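Local coordinates for putative Oleoyl-[acyl-carrier protein] thioesterase (Lactobacillus plantarum, PDB 2OWN) that probably hydrolyses the thioester of long-chain acyl groups such as oleoyl on acyl-carrier protein, releasing the free fatty acid, at residues 196-210 against 247-261. Numbering follows the deposited sequence.
Sequences FLLQHDLVHVDVRYE and CCEVTIQWRTLPEPI. With SO4 (sulfate ion), chain O.
Trp254 fills the hollow between Phe196 and Leu202, its indole gripped on both faces. From one side Phe196 drives in edge first, CE1 lying 3.6 Å from Trp254 CE2 with the ring planes at 88°, a T-shaped pair; from the other, Leu202 CD2 makes a CH-pi contact over the six-membered ring, 3.6 Å from its centroid. Leu197 CD2 closes on CH2 at the indole's far end, while NE1 is hydrogen-bonded to Thr236 OG1 on strand 233-241. Phe196 reaches the indole because its CG stands anti to the backbone N (chi1 180°), and the imidazole of His200 lies over one face of the Phe196 ring, while its ND1 donates to Phe196 O. With an alanine in place of Trp254, a gap would probably open between Phe196 and Leu202, and Thr236 would lose its indole N-H. On the sheet face that carries Leu202 and Trp254, Ile252 CG2 nudges Leu202 CD2 tightly at 3.5 Å, and Val207 CG1 fits the notch formed by Val250 CG2 and Cys248 SG, beneath helix 184-191. On the face carrying Asp201 and Arg255, Asp201 splits its carboxylate, OD2 to Arg255 NH2 at 3.1 Å and OD1 to Arg28. Strands 200-209 and 246-256 run antiparallel, the register shifting by one where Val203 N and His204 N both donate to Gln253 O, a classic beta bulge. A curved antiparallel sheet wrapped round a central helix, here 184-191, is the hot-dog arrangement of the acyl-ACP thioesterase C-terminal domain.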
# COMPACT_ATOMS: atom_id res chain seq x y z
N PHE B 196 15.88 14.84 -2.37
CA PHE B 196 15.76 14.68 -3.83
C PHE B 196 14.27 14.54 -4.21
O PHE B 196 13.79 15.24 -5.10
CB PHE B 196 16.55 13.46 -4.35
CG PHE B 196 16.44 13.27 -5.84
CD1 PHE B 196 15.40 12.49 -6.38
CD2 PHE B 196 17.35 13.89 -6.71
CE1 PHE B 196 15.25 12.33 -7.78
CE2 PHE B 196 17.24 13.73 -8.13
CZ PHE B 196 16.19 12.95 -8.67
N LEU B 197 13.59 13.58 -3.56
CA LEU B 197 12.16 13.26 -3.85
C LEU B 197 11.19 14.42 -3.67
O LEU B 197 10.25 14.54 -4.47
CB LEU B 197 11.69 12.05 -3.01
CG LEU B 197 12.41 10.72 -3.27
CD1 LEU B 197 11.97 9.68 -2.24
CD2 LEU B 197 12.17 10.23 -4.69
N LEU B 198 11.43 15.26 -2.66
CA LEU B 198 10.60 16.45 -2.38
C LEU B 198 10.78 17.62 -3.37
O LEU B 198 9.97 18.55 -3.32
CB LEU B 198 10.76 16.92 -0.92
CG LEU B 198 10.18 15.96 0.13
CD1 LEU B 198 10.66 16.35 1.54
CD2 LEU B 198 8.63 15.87 0.07
N GLN B 199 11.80 17.60 -4.24
CA GLN B 199 12.01 18.67 -5.25
C GLN B 199 12.17 18.12 -6.70
O GLN B 199 12.80 18.76 -7.55
CB GLN B 199 13.17 19.56 -4.79
CG GLN B 199 13.16 20.97 -5.44
CD GLN B 199 14.09 21.97 -4.81
OE1 GLN B 199 14.76 21.72 -3.80
NE2 GLN B 199 14.13 23.15 -5.43
N HIS B 200 11.55 16.96 -6.96
CA HIS B 200 11.56 16.30 -8.28
C HIS B 200 10.24 15.57 -8.55
O HIS B 200 9.71 14.91 -7.65
CB HIS B 200 12.75 15.32 -8.42
CG HIS B 200 14.08 16.01 -8.49
ND1 HIS B 200 14.81 16.30 -7.36
CD2 HIS B 200 14.77 16.51 -9.53
CE1 HIS B 200 15.91 16.95 -7.71
NE2 HIS B 200 15.91 17.09 -9.03
N ASP B 201 9.72 15.74 -9.76
CA ASP B 201 8.49 15.10 -10.26
C ASP B 201 8.86 14.11 -11.35
O ASP B 201 9.79 14.36 -12.11
CB ASP B 201 7.49 16.13 -10.81
CG ASP B 201 6.81 16.95 -9.73
OD1 ASP B 201 7.00 16.69 -8.53
OD2 ASP B 201 6.04 17.87 -10.08
N LEU B 202 8.10 13.03 -11.45
CA LEU B 202 8.33 11.97 -12.44
C LEU B 202 7.93 12.42 -13.84
O LEU B 202 6.88 13.06 -14.01
CB LEU B 202 7.54 10.70 -12.08
CG LEU B 202 7.94 10.02 -10.77
CD1 LEU B 202 6.83 9.15 -10.25
CD2 LEU B 202 9.27 9.25 -10.93
N VAL B 203 8.82 12.16 -14.81
CA VAL B 203 8.64 12.46 -16.23
C VAL B 203 8.55 11.15 -17.02
O VAL B 203 7.63 10.99 -17.84
CB VAL B 203 9.77 13.38 -16.79
CG1 VAL B 203 9.60 13.67 -18.28
CG2 VAL B 203 9.80 14.69 -16.02
N HIS B 204 9.50 10.23 -16.79
CA HIS B 204 9.56 8.95 -17.49
C HIS B 204 10.19 7.83 -16.64
O HIS B 204 11.00 8.13 -15.76
CB HIS B 204 10.38 9.15 -18.78
CG HIS B 204 10.08 8.17 -19.86
ND1 HIS B 204 10.68 6.94 -19.97
CD2 HIS B 204 9.23 8.28 -20.91
CE1 HIS B 204 10.20 6.32 -21.03
NE2 HIS B 204 9.32 7.11 -21.62
N VAL B 205 9.78 6.58 -16.87
CA VAL B 205 10.30 5.39 -16.17
C VAL B 205 10.43 4.18 -17.14
O VAL B 205 9.49 3.90 -17.87
CB VAL B 205 9.41 4.94 -14.97
CG1 VAL B 205 10.04 3.75 -14.23
CG2 VAL B 205 9.14 6.09 -13.98
N ASP B 206 11.61 3.54 -17.15
CA ASP B 206 11.89 2.30 -17.92
C ASP B 206 12.21 1.22 -16.92
O ASP B 206 12.99 1.49 -16.02
CB ASP B 206 13.12 2.43 -18.81
CG ASP B 206 12.95 3.42 -19.90
OD1 ASP B 206 11.82 3.63 -20.40
OD2 ASP B 206 14.00 3.93 -20.31
N VAL B 207 11.62 0.03 -17.07
CA VAL B 207 11.87 -1.11 -16.16
C VAL B 207 12.15 -2.38 -16.97
O VAL B 207 11.51 -2.60 -17.98
CB VAL B 207 10.65 -1.39 -15.23
CG1 VAL B 207 11.02 -2.43 -14.16
CG2 VAL B 207 10.17 -0.13 -14.54
N ARG B 208 13.13 -3.17 -16.51
CA ARG B 208 13.49 -4.48 -17.08
C ARG B 208 13.55 -5.45 -15.90
O ARG B 208 14.31 -5.19 -14.96
CB ARG B 208 14.85 -4.44 -17.78
CG ARG B 208 14.89 -3.69 -19.10
CD ARG B 208 14.19 -4.44 -20.20
NE ARG B 208 14.28 -3.75 -21.50
CZ ARG B 208 13.48 -2.76 -21.94
NH1 ARG B 208 12.48 -2.26 -21.21
NH2 ARG B 208 13.71 -2.24 -23.15
N TYR B 209 12.74 -6.52 -15.92
CA TYR B 209 12.72 -7.55 -14.86
C TYR B 209 13.53 -8.71 -15.40
O TYR B 209 13.15 -9.30 -16.41
CB TYR B 209 11.30 -8.00 -14.53
CG TYR B 209 10.40 -6.87 -14.07
CD1 TYR B 209 10.40 -6.42 -12.73
CD2 TYR B 209 9.53 -6.25 -14.99
CE1 TYR B 209 9.54 -5.35 -12.31
CE2 TYR B 209 8.67 -5.20 -14.59
CZ TYR B 209 8.68 -4.75 -13.26
OH TYR B 209 7.84 -3.73 -12.91
N GLU B 210 14.67 -9.01 -14.75
CA GLU B 210 15.57 -10.11 -15.15
C GLU B 210 15.26 -11.40 -14.37
O GLU B 210 15.13 -12.46 -14.99
CB GLU B 210 17.05 -9.75 -14.97
CG GLU B 210 17.61 -8.59 -15.84
CD GLU B 210 17.28 -7.17 -15.39
OE1 GLU B 210 16.65 -6.98 -14.33
OE2 GLU B 210 17.69 -6.22 -16.09
N CYS B 247 18.05 -8.53 -10.59
CA CYS B 247 16.60 -8.78 -10.44
C CYS B 247 15.78 -7.76 -11.23
O CYS B 247 14.82 -8.15 -11.91
CB CYS B 247 16.20 -8.80 -8.96
SG CYS B 247 16.93 -10.22 -8.09
N CYS B 248 16.15 -6.48 -11.14
CA CYS B 248 15.47 -5.38 -11.83
C CYS B 248 16.41 -4.20 -12.14
O CYS B 248 17.19 -3.81 -11.26
CB CYS B 248 14.31 -4.91 -10.95
SG CYS B 248 13.28 -3.60 -11.56
N GLU B 249 16.39 -3.71 -13.39
CA GLU B 249 17.17 -2.52 -13.85
C GLU B 249 16.16 -1.45 -14.26
O GLU B 249 15.24 -1.74 -15.04
CB GLU B 249 18.15 -2.82 -14.99
CG GLU B 249 19.47 -3.43 -14.53
CD GLU B 249 20.49 -3.55 -15.65
OE1 GLU B 249 20.16 -4.17 -16.68
OE2 GLU B 249 21.63 -3.06 -15.47
N VAL B 250 16.33 -0.24 -13.71
CA VAL B 250 15.41 0.89 -13.94
C VAL B 250 16.12 2.24 -14.15
O VAL B 250 17.12 2.54 -13.48
CB VAL B 250 14.38 1.01 -12.74
CG1 VAL B 250 13.48 2.28 -12.81
CG2 VAL B 250 13.52 -0.25 -12.64
N THR B 251 15.59 3.02 -15.10
CA THR B 251 16.06 4.38 -15.39
C THR B 251 14.83 5.30 -15.28
O THR B 251 13.82 5.02 -15.92
CB THR B 251 16.80 4.49 -16.72
OG1 THR B 251 17.99 3.70 -16.63
CG2 THR B 251 17.19 5.95 -16.99
N ILE B 252 14.94 6.35 -14.47
CA ILE B 252 13.86 7.32 -14.25
C ILE B 252 14.32 8.72 -14.66
O ILE B 252 15.43 9.12 -14.29
CB ILE B 252 13.37 7.35 -12.77
CG1 ILE B 252 12.95 5.95 -12.28
CG2 ILE B 252 12.19 8.33 -12.58
CD1 ILE B 252 12.55 5.90 -10.81
N GLN B 253 13.47 9.42 -15.41
CA GLN B 253 13.70 10.80 -15.83
C GLN B 253 12.79 11.64 -14.92
O GLN B 253 11.60 11.32 -14.76
CB GLN B 253 13.37 11.00 -17.31
CG GLN B 253 14.12 10.04 -18.28
CD GLN B 253 15.65 10.15 -18.24
OE1 GLN B 253 16.21 11.11 -17.72
NE2 GLN B 253 16.32 9.17 -18.84
N TRP B 254 13.38 12.67 -14.30
CA TRP B 254 12.69 13.57 -13.36
C TRP B 254 12.78 15.02 -13.77
O TRP B 254 13.77 15.39 -14.39
CB TRP B 254 13.37 13.51 -11.99
CG TRP B 254 13.45 12.19 -11.34
CD1 TRP B 254 14.39 11.25 -11.56
CD2 TRP B 254 12.61 11.70 -10.29
NE1 TRP B 254 14.19 10.18 -10.74
CE2 TRP B 254 13.10 10.40 -9.96
CE3 TRP B 254 11.48 12.20 -9.61
CZ2 TRP B 254 12.51 9.59 -8.95
CZ3 TRP B 254 10.88 11.40 -8.60
CH2 TRP B 254 11.40 10.10 -8.28
N ARG B 255 11.79 15.83 -13.38
CA ARG B 255 11.78 17.28 -13.64
C ARG B 255 12.13 17.94 -12.30
O ARG B 255 11.46 17.66 -11.31
CB ARG B 255 10.42 17.80 -14.11
CG ARG B 255 10.45 19.27 -14.55
CD ARG B 255 9.14 19.79 -15.10
NE ARG B 255 8.09 19.93 -14.09
CZ ARG B 255 7.17 19.02 -13.72
NH1 ARG B 255 7.11 17.78 -14.26
NH2 ARG B 255 6.28 19.35 -12.77
N THR B 256 13.15 18.80 -12.29
CA THR B 256 13.59 19.52 -11.08
C THR B 256 12.61 20.67 -10.84
O THR B 256 12.39 21.49 -11.73
CB THR B 256 15.03 20.03 -11.22
OG1 THR B 256 15.88 18.90 -11.47
CG2 THR B 256 15.51 20.76 -9.95
N LEU B 257 12.01 20.69 -9.64
CA LEU B 257 11.04 21.71 -9.24
C LEU B 257 11.78 22.97 -8.76
O LEU B 257 12.89 22.83 -8.19
CB LEU B 257 10.10 21.18 -8.15
CG LEU B 257 9.30 19.91 -8.49
CD1 LEU B 257 8.52 19.45 -7.27
CD2 LEU B 257 8.37 20.09 -9.70
N PRO B 258 11.21 24.19 -8.99
CA PRO B 258 11.85 25.44 -8.51
C PRO B 258 12.09 25.48 -7.00
O PRO B 258 13.14 25.91 -6.59
CB PRO B 258 10.87 26.54 -8.93
CG PRO B 258 10.08 25.97 -9.99
CD PRO B 258 9.97 24.51 -9.73
N GLU B 259 11.12 24.99 -6.22
CA GLU B 259 11.17 24.93 -4.76
C GLU B 259 10.80 23.55 -4.23
O GLU B 259 10.08 22.81 -4.93
CB GLU B 259 10.23 25.98 -4.17
CG GLU B 259 10.57 27.43 -4.56
CD GLU B 259 9.57 28.47 -4.05
OE1 GLU B 259 8.63 28.13 -3.29
OE2 GLU B 259 9.72 29.65 -4.42
N PRO B 260 11.29 23.18 -3.01
CA PRO B 260 10.91 21.88 -2.45
C PRO B 260 9.44 21.89 -1.99
O PRO B 260 8.92 22.95 -1.63
CB PRO B 260 11.82 21.71 -1.22
CG PRO B 260 12.72 22.86 -1.20
CD PRO B 260 12.18 23.91 -2.08
N ILE B 261 8.82 20.71 -2.03
CA ILE B 261 7.44 20.52 -1.57
C ILE B 261 7.57 20.41 -0.04
O ILE B 261 8.38 19.60 0.43
CB ILE B 261 6.76 19.29 -2.18
CG1 ILE B 261 6.71 19.43 -3.71
CG2 ILE B 261 5.34 19.10 -1.63
CD1 ILE B 261 6.15 18.24 -4.41
S SO4 O . 15.09 -5.75 -25.31
O1 SO4 O . 15.20 -4.30 -25.34
O2 SO4 O . 15.42 -6.22 -23.96
O3 SO4 O . 13.72 -6.12 -25.65
O4 SO4 O . 16.00 -6.35 -26.28
O HOH W 1 13.00 6.51 -18.11